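Local coordinates for CBS domain-containing protein (Pyrococcus horikoshii, PDB 2YZQ) that binds S-adenosylmethionine through paired CBS domains and is otherwise of unknown function, probably sensing or responding to this ligand, at residues L169-D181 and P222-A234. Residues are numbered along the deposited sequence; the frame is centred on the assembly and turned at random.
With SAM (S-adenosylmethionine), chain B.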
loop_
_atom_site.group_PDB
_atom_site.type_symbol
_atom_site.label_atom_id
_atom_site.label_comp_id
_atom_site.label_asym_id
_atom_site.label_seq_id
_atom_site.Cartn_x
_atom_site.Cartn_y
_atom_site.Cartn_z
ATOM N N LEU A 169 -12.634 -15.706 10.035
ATOM C CA LEU A 169 -11.309 -15.373 9.517
ATOM C C LEU A 169 -10.303 -16.466 9.895
ATOM O O LEU A 169 -10.122 -16.764 11.080
ATOM C CB LEU A 169 -10.846 -14.027 10.091
ATOM C CG LEU A 169 -9.468 -13.535 9.639
ATOM C CD1 LEU A 169 -9.511 -13.184 8.157
ATOM C CD2 LEU A 169 -9.064 -12.313 10.457
ATOM N N VAL A 170 -9.650 -17.063 8.898
ATOM C CA VAL A 170 -8.669 -18.118 9.174
ATOM C C VAL A 170 -7.307 -17.894 8.526
ATOM O O VAL A 170 -6.365 -18.639 8.788
ATOM C CB VAL A 170 -9.173 -19.517 8.729
ATOM C CG1 VAL A 170 -10.438 -19.881 9.489
ATOM C CG2 VAL A 170 -9.403 -19.548 7.226
ATOM N N GLY A 171 -7.196 -16.875 7.682
ATOM C CA GLY A 171 -5.921 -16.617 7.042
ATOM C C GLY A 171 -5.947 -15.367 6.193
ATOM O O GLY A 171 -6.899 -14.589 6.234
ATOM N N ILE A 172 -4.883 -15.173 5.428
ATOM C CA ILE A 172 -4.789 -14.014 4.559
ATOM C C ILE A 172 -3.796 -14.380 3.466
ATOM O O ILE A 172 -2.897 -15.187 3.691
ATOM C CB ILE A 172 -4.343 -12.771 5.378
ATOM C CG1 ILE A 172 -4.410 -11.513 4.508
ATOM C CG2 ILE A 172 -2.953 -12.997 5.973
ATOM C CD1 ILE A 172 -4.538 -10.237 5.318
ATOM N N VAL A 173 -3.960 -13.810 2.278
ATOM C CA VAL A 173 -3.063 -14.139 1.175
ATOM C C VAL A 173 -2.817 -12.963 0.238
ATOM O O VAL A 173 -3.713 -12.151 0.009
ATOM C CB VAL A 173 -3.635 -15.328 0.346
ATOM C CG1 VAL A 173 -4.967 -14.934 -0.314
ATOM C CG2 VAL A 173 -2.634 -15.767 -0.707
ATOM N N ASP A 174 -1.592 -12.861 -0.277
ATOM C CA ASP A 174 -1.261 -11.810 -1.232
ATOM C C ASP A 174 -0.398 -12.371 -2.352
ATOM O O ASP A 174 -0.098 -13.569 -2.377
ATOM C CB ASP A 174 -0.613 -10.582 -0.552
ATOM C CG ASP A 174 0.848 -10.773 -0.184
ATOM O OD1 ASP A 174 1.431 -11.845 -0.437
ATOM O OD2 ASP A 174 1.420 -9.807 0.366
ATOM N N GLU A 175 -0.025 -11.513 -3.294
ATOM C CA GLU A 175 0.756 -11.926 -4.450
ATOM C C GLU A 175 2.042 -12.675 -4.113
ATOM O O GLU A 175 2.371 -13.669 -4.757
ATOM C CB GLU A 175 1.061 -10.694 -5.308
ATOM C CG GLU A 175 1.824 -10.957 -6.583
ATOM C CD GLU A 175 1.948 -9.706 -7.433
ATOM O OE1 GLU A 175 2.223 -8.629 -6.859
ATOM O OE2 GLU A 175 1.776 -9.800 -8.669
ATOM N N THR A 176 2.759 -12.212 -3.098
ATOM C CA THR A 176 4.014 -12.856 -2.718
ATOM C C THR A 176 3.840 -14.299 -2.255
ATOM O O THR A 176 4.781 -15.095 -2.326
ATOM C CB THR A 176 4.738 -12.066 -1.603
ATOM O OG1 THR A 176 4.068 -12.266 -0.353
ATOM C CG2 THR A 176 4.760 -10.581 -1.936
ATOM N N ASP A 177 2.644 -14.648 -1.790
ATOM C CA ASP A 177 2.397 -16.006 -1.321
ATOM C C ASP A 177 2.381 -17.030 -2.447
ATOM O O ASP A 177 2.485 -18.231 -2.207
ATOM C CB ASP A 177 1.089 -16.067 -0.529
ATOM C CG ASP A 177 1.169 -15.292 0.764
ATOM O OD1 ASP A 177 2.248 -15.314 1.397
ATOM O OD2 ASP A 177 0.163 -14.668 1.160
ATOM N N LEU A 178 2.254 -16.557 -3.682
ATOM C CA LEU A 178 2.256 -17.453 -4.828
ATOM C C LEU A 178 3.589 -18.193 -4.911
ATOM O O LEU A 178 3.653 -19.315 -5.415
ATOM C CB LEU A 178 2.032 -16.667 -6.122
ATOM C CG LEU A 178 0.626 -16.114 -6.358
ATOM C CD1 LEU A 178 0.639 -15.219 -7.584
ATOM C CD2 LEU A 178 -0.357 -17.257 -6.547
ATOM N N LEU A 179 4.650 -17.561 -4.414
ATOM C CA LEU A 179 5.975 -18.176 -4.448
ATOM C C LEU A 179 6.100 -19.332 -3.468
ATOM O O LEU A 179 7.138 -19.994 -3.416
ATOM C CB LEU A 179 7.067 -17.137 -4.160
ATOM C CG LEU A 179 7.421 -16.148 -5.276
ATOM C CD1 LEU A 179 6.210 -15.322 -5.667
ATOM C CD2 LEU A 179 8.543 -15.242 -4.793
ATOM N N ARG A 180 5.053 -19.577 -2.683
ATOM C CA ARG A 180 5.078 -20.686 -1.734
ATOM C C ARG A 180 4.668 -21.971 -2.439
ATOM O O ARG A 180 4.740 -23.057 -1.860
ATOM C CB ARG A 180 4.126 -20.427 -0.566
ATOM C CG ARG A 180 4.612 -19.396 0.429
ATOM C CD ARG A 180 3.489 -19.040 1.391
ATOM N NE ARG A 180 3.927 -18.149 2.456
ATOM C CZ ARG A 180 3.097 -17.567 3.316
ATOM N NH1 ARG A 180 1.793 -17.786 3.222
ATOM N NH2 ARG A 180 3.569 -16.776 4.272
ATOM N N ASP A 181 4.230 -21.845 -3.688
ATOM C CA ASP A 181 3.812 -23.009 -4.460
ATOM C C ASP A 181 5.025 -23.639 -5.134
ATOM O O ASP A 181 5.593 -23.076 -6.069
ATOM C CB ASP A 181 2.785 -22.607 -5.519
ATOM C CG ASP A 181 2.094 -23.805 -6.140
ATOM O OD1 ASP A 181 2.788 -24.785 -6.484
ATOM O OD2 ASP A 181 0.856 -23.767 -6.287
ATOM N N PRO A 222 -6.492 -25.284 -3.904
ATOM C CA PRO A 222 -7.118 -24.343 -2.969
ATOM C C PRO A 222 -6.124 -23.323 -2.413
ATOM O O PRO A 222 -4.978 -23.651 -2.109
ATOM C CB PRO A 222 -7.676 -25.258 -1.883
ATOM C CG PRO A 222 -8.025 -26.491 -2.645
ATOM C CD PRO A 222 -6.806 -26.671 -3.520
ATOM N N VAL A 223 -6.576 -22.083 -2.273
ATOM C CA VAL A 223 -5.726 -21.018 -1.769
ATOM C C VAL A 223 -5.233 -21.320 -0.350
ATOM O O VAL A 223 -4.239 -20.759 0.105
ATOM C CB VAL A 223 -6.480 -19.657 -1.808
ATOM C CG1 VAL A 223 -7.600 -19.647 -0.789
ATOM C CG2 VAL A 223 -5.507 -18.512 -1.569
ATOM N N ALA A 224 -5.922 -22.221 0.342
ATOM C CA ALA A 224 -5.538 -22.597 1.694
ATOM C C ALA A 224 -4.099 -23.117 1.712
ATOM O O ALA A 224 -3.389 -22.966 2.707
ATOM C CB ALA A 224 -6.486 -23.671 2.227
ATOM N N GLU A 225 -3.673 -23.716 0.602
ATOM C CA GLU A 225 -2.329 -24.277 0.498
ATOM C C GLU A 225 -1.181 -23.265 0.478
ATOM O O GLU A 225 -0.025 -23.644 0.652
ATOM C CB GLU A 225 -2.229 -25.183 -0.736
ATOM C CG GLU A 225 -2.905 -26.538 -0.560
ATOM C CD GLU A 225 -2.712 -27.453 -1.760
ATOM O OE1 GLU A 225 -1.622 -27.419 -2.367
ATOM O OE2 GLU A 225 -3.644 -28.217 -2.088
ATOM N N ILE A 226 -1.481 -21.987 0.266
ATOM C CA ILE A 226 -0.418 -20.984 0.251
ATOM C C ILE A 226 -0.698 -19.796 1.167
ATOM O O ILE A 226 0.099 -18.865 1.240
ATOM C CB ILE A 226 -0.166 -20.429 -1.172
ATOM C CG1 ILE A 226 -1.408 -19.686 -1.671
ATOM C CG2 ILE A 226 0.210 -21.562 -2.122
ATOM C CD1 ILE A 226 -1.161 -18.848 -2.915
ATOM N N MET A 227 -1.809 -19.836 1.886
ATOM C CA MET A 227 -2.163 -18.715 2.750
ATOM C C MET A 227 -1.381 -18.625 4.056
ATOM O O MET A 227 -0.822 -19.615 4.545
ATOM C CB MET A 227 -3.660 -18.760 3.068
ATOM C CG MET A 227 -4.049 -19.834 4.080
ATOM S SD MET A 227 -5.816 -19.804 4.415
ATOM C CE MET A 227 -5.946 -21.047 5.709
ATOM N N THR A 228 -1.335 -17.414 4.603
ATOM C CA THR A 228 -0.683 -17.153 5.880
ATOM C C THR A 228 -1.782 -17.372 6.925
ATOM O O THR A 228 -2.828 -16.720 6.881
ATOM C CB THR A 228 -0.176 -15.700 5.953
ATOM O OG1 THR A 228 0.853 -15.498 4.970
ATOM C CG2 THR A 228 0.364 -15.388 7.339
ATOM N N ARG A 229 -1.554 -18.289 7.862
ATOM C CA ARG A 229 -2.563 -18.601 8.871
ATOM C C ARG A 229 -2.620 -17.686 10.086
ATOM O O ARG A 229 -3.694 -17.486 10.663
ATOM C CB ARG A 229 -2.403 -20.055 9.320
ATOM C CG ARG A 229 -2.694 -21.042 8.202
ATOM C CD ARG A 229 -2.428 -22.478 8.611
ATOM N NE ARG A 229 -2.652 -23.383 7.486
ATOM C CZ ARG A 229 -3.851 -23.726 7.029
ATOM N NH1 ARG A 229 -4.945 -23.244 7.607
ATOM N NH2 ARG A 229 -3.958 -24.541 5.989
ATOM N N ASP A 230 -1.480 -17.127 10.480
ATOM C CA ASP A 230 -1.461 -16.233 11.630
ATOM C C ASP A 230 -1.681 -14.814 11.139
ATOM O O ASP A 230 -0.750 -14.143 10.698
ATOM C CB ASP A 230 -0.131 -16.336 12.378
ATOM C CG ASP A 230 -0.114 -15.496 13.640
ATOM O OD1 ASP A 230 -1.182 -15.354 14.269
ATOM O OD2 ASP A 230 0.964 -14.988 14.009
ATOM N N VAL A 231 -2.926 -14.363 11.224
ATOM C CA VAL A 231 -3.291 -13.036 10.748
ATOM C C VAL A 231 -3.128 -11.944 11.800
ATOM O O VAL A 231 -3.586 -12.078 12.944
ATOM C CB VAL A 231 -4.752 -13.031 10.244
ATOM C CG1 VAL A 231 -5.031 -11.762 9.459
ATOM C CG2 VAL A 231 -5.007 -14.256 9.375
ATOM N N ILE A 232 -2.445 -10.874 11.404
ATOM C CA ILE A 232 -2.226 -9.722 12.262
ATOM C C ILE A 232 -3.459 -8.850 12.063
ATOM O O ILE A 232 -3.707 -8.370 10.954
ATOM C CB ILE A 232 -0.978 -8.940 11.832
ATOM C CG1 ILE A 232 0.236 -9.873 11.822
ATOM C CG2 ILE A 232 -0.766 -7.759 12.766
ATOM C CD1 ILE A 232 0.493 -10.557 13.152
ATOM N N VAL A 233 -4.223 -8.649 13.133
ATOM C CA VAL A 233 -5.470 -7.891 13.055
ATOM C C VAL A 233 -5.530 -6.580 13.815
ATOM O O VAL A 233 -4.682 -6.276 14.655
ATOM C CB VAL A 233 -6.669 -8.754 13.549
ATOM C CG1 VAL A 233 -6.755 -10.041 12.762
ATOM C CG2 VAL A 233 -6.514 -9.073 15.030
ATOM N N ALA A 234 -6.566 -5.809 13.498
ATOM C CA ALA A 234 -6.837 -4.534 14.140
ATOM C C ALA A 234 -8.298 -4.559 14.576
ATOM O O ALA A 234 -9.040 -5.479 14.234
ATOM C CB ALA A 234 -6.609 -3.386 13.159
HETATM N N SAM B . 3.954 -5.913 -0.955
HETATM C CA SAM B . 4.956 -6.550 -0.087
HETATM C C SAM B . 6.001 -7.251 -0.937
HETATM O O SAM B . 7.055 -7.611 -0.437
HETATM O OXT SAM B . 5.793 -7.457 -2.119
HETATM C CB SAM B . 4.253 -7.556 0.834
HETATM C CG SAM B . 5.143 -7.870 2.039
HETATM S SD SAM B . 4.214 -8.829 3.272
HETATM C CE SAM B . 5.588 -9.257 4.393
HETATM C "C5'" SAM B . 3.789 -10.379 2.445
HETATM C "C4'" SAM B . 3.387 -11.416 3.496
HETATM O "O4'" SAM B . 2.601 -10.782 4.534
HETATM C "C3'" SAM B . 2.526 -12.534 2.891
HETATM O "O3'" SAM B . 2.959 -13.802 3.409
HETATM C "C2'" SAM B . 1.111 -12.169 3.360
HETATM O "O2'" SAM B . 0.253 -13.315 3.400
HETATM C "C1'" SAM B . 1.417 -11.569 4.740
HETATM N N9 SAM B . 0.346 -10.709 5.250
HETATM C C8 SAM B . -0.300 -9.673 4.616
HETATM N N7 SAM B . -1.101 -9.076 5.460
HETATM C C5 SAM B . -1.106 -9.771 6.629
HETATM C C6 SAM B . -1.809 -9.691 7.863
HETATM N N6 SAM B . -2.772 -8.724 8.070
HETATM N N1 SAM B . -1.523 -10.580 8.837
HETATM C C2 SAM B . -0.639 -11.567 8.655
HETATM N N3 SAM B . 0.066 -11.662 7.530
HETATM C C4 SAM B . -0.157 -10.814 6.496
HETATM O O HOH W 1 -0.687 -25.094 -3.731
#
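R180 and T228 meet at the ribose of S-adenosylmethionine. The extended R180 chain brings NH1 and NH2 end-on to T228 OG1, at 3.0 and 3.1 Å. R180 NH1 also donates to I226 O at 2.8 Å; this oxygen lies in the guanidinium plane, while NH1 sits above the carbonyl plane. D177 OD1 lies over one guanidinium face and pairs with it by charge alone. Each carboxylate oxygen of D177 accepts a hydrogen bond from one ribose hydroxyl, OD1 from O3' and OD2 from O2'. T228 OG1 donates to ribose O2' of the ligand at 2.8 Å; with OG1 anti to the carbonyl carbon (chi1 -65°), CG2 is turned to adenine N3. A valine in place of this threonine would probably leave O2' without this donor and R180 without its shared acceptor. I232 reads the adenine edge with its backbone, N to N1 and O from N6, while I172 CG2 packs on the ring. Behind this shell, I172 and T228 form an antiparallel hydrogen-bonded pair. V231 CG2 sits 3.4 Å from G171 CA, within the classic beta bulge that V170 and G171 form opposite V162. I226 and L178 reach helix 145-153, M227 touches strand 159-163, and V231 and V233 rest on strand 254-259.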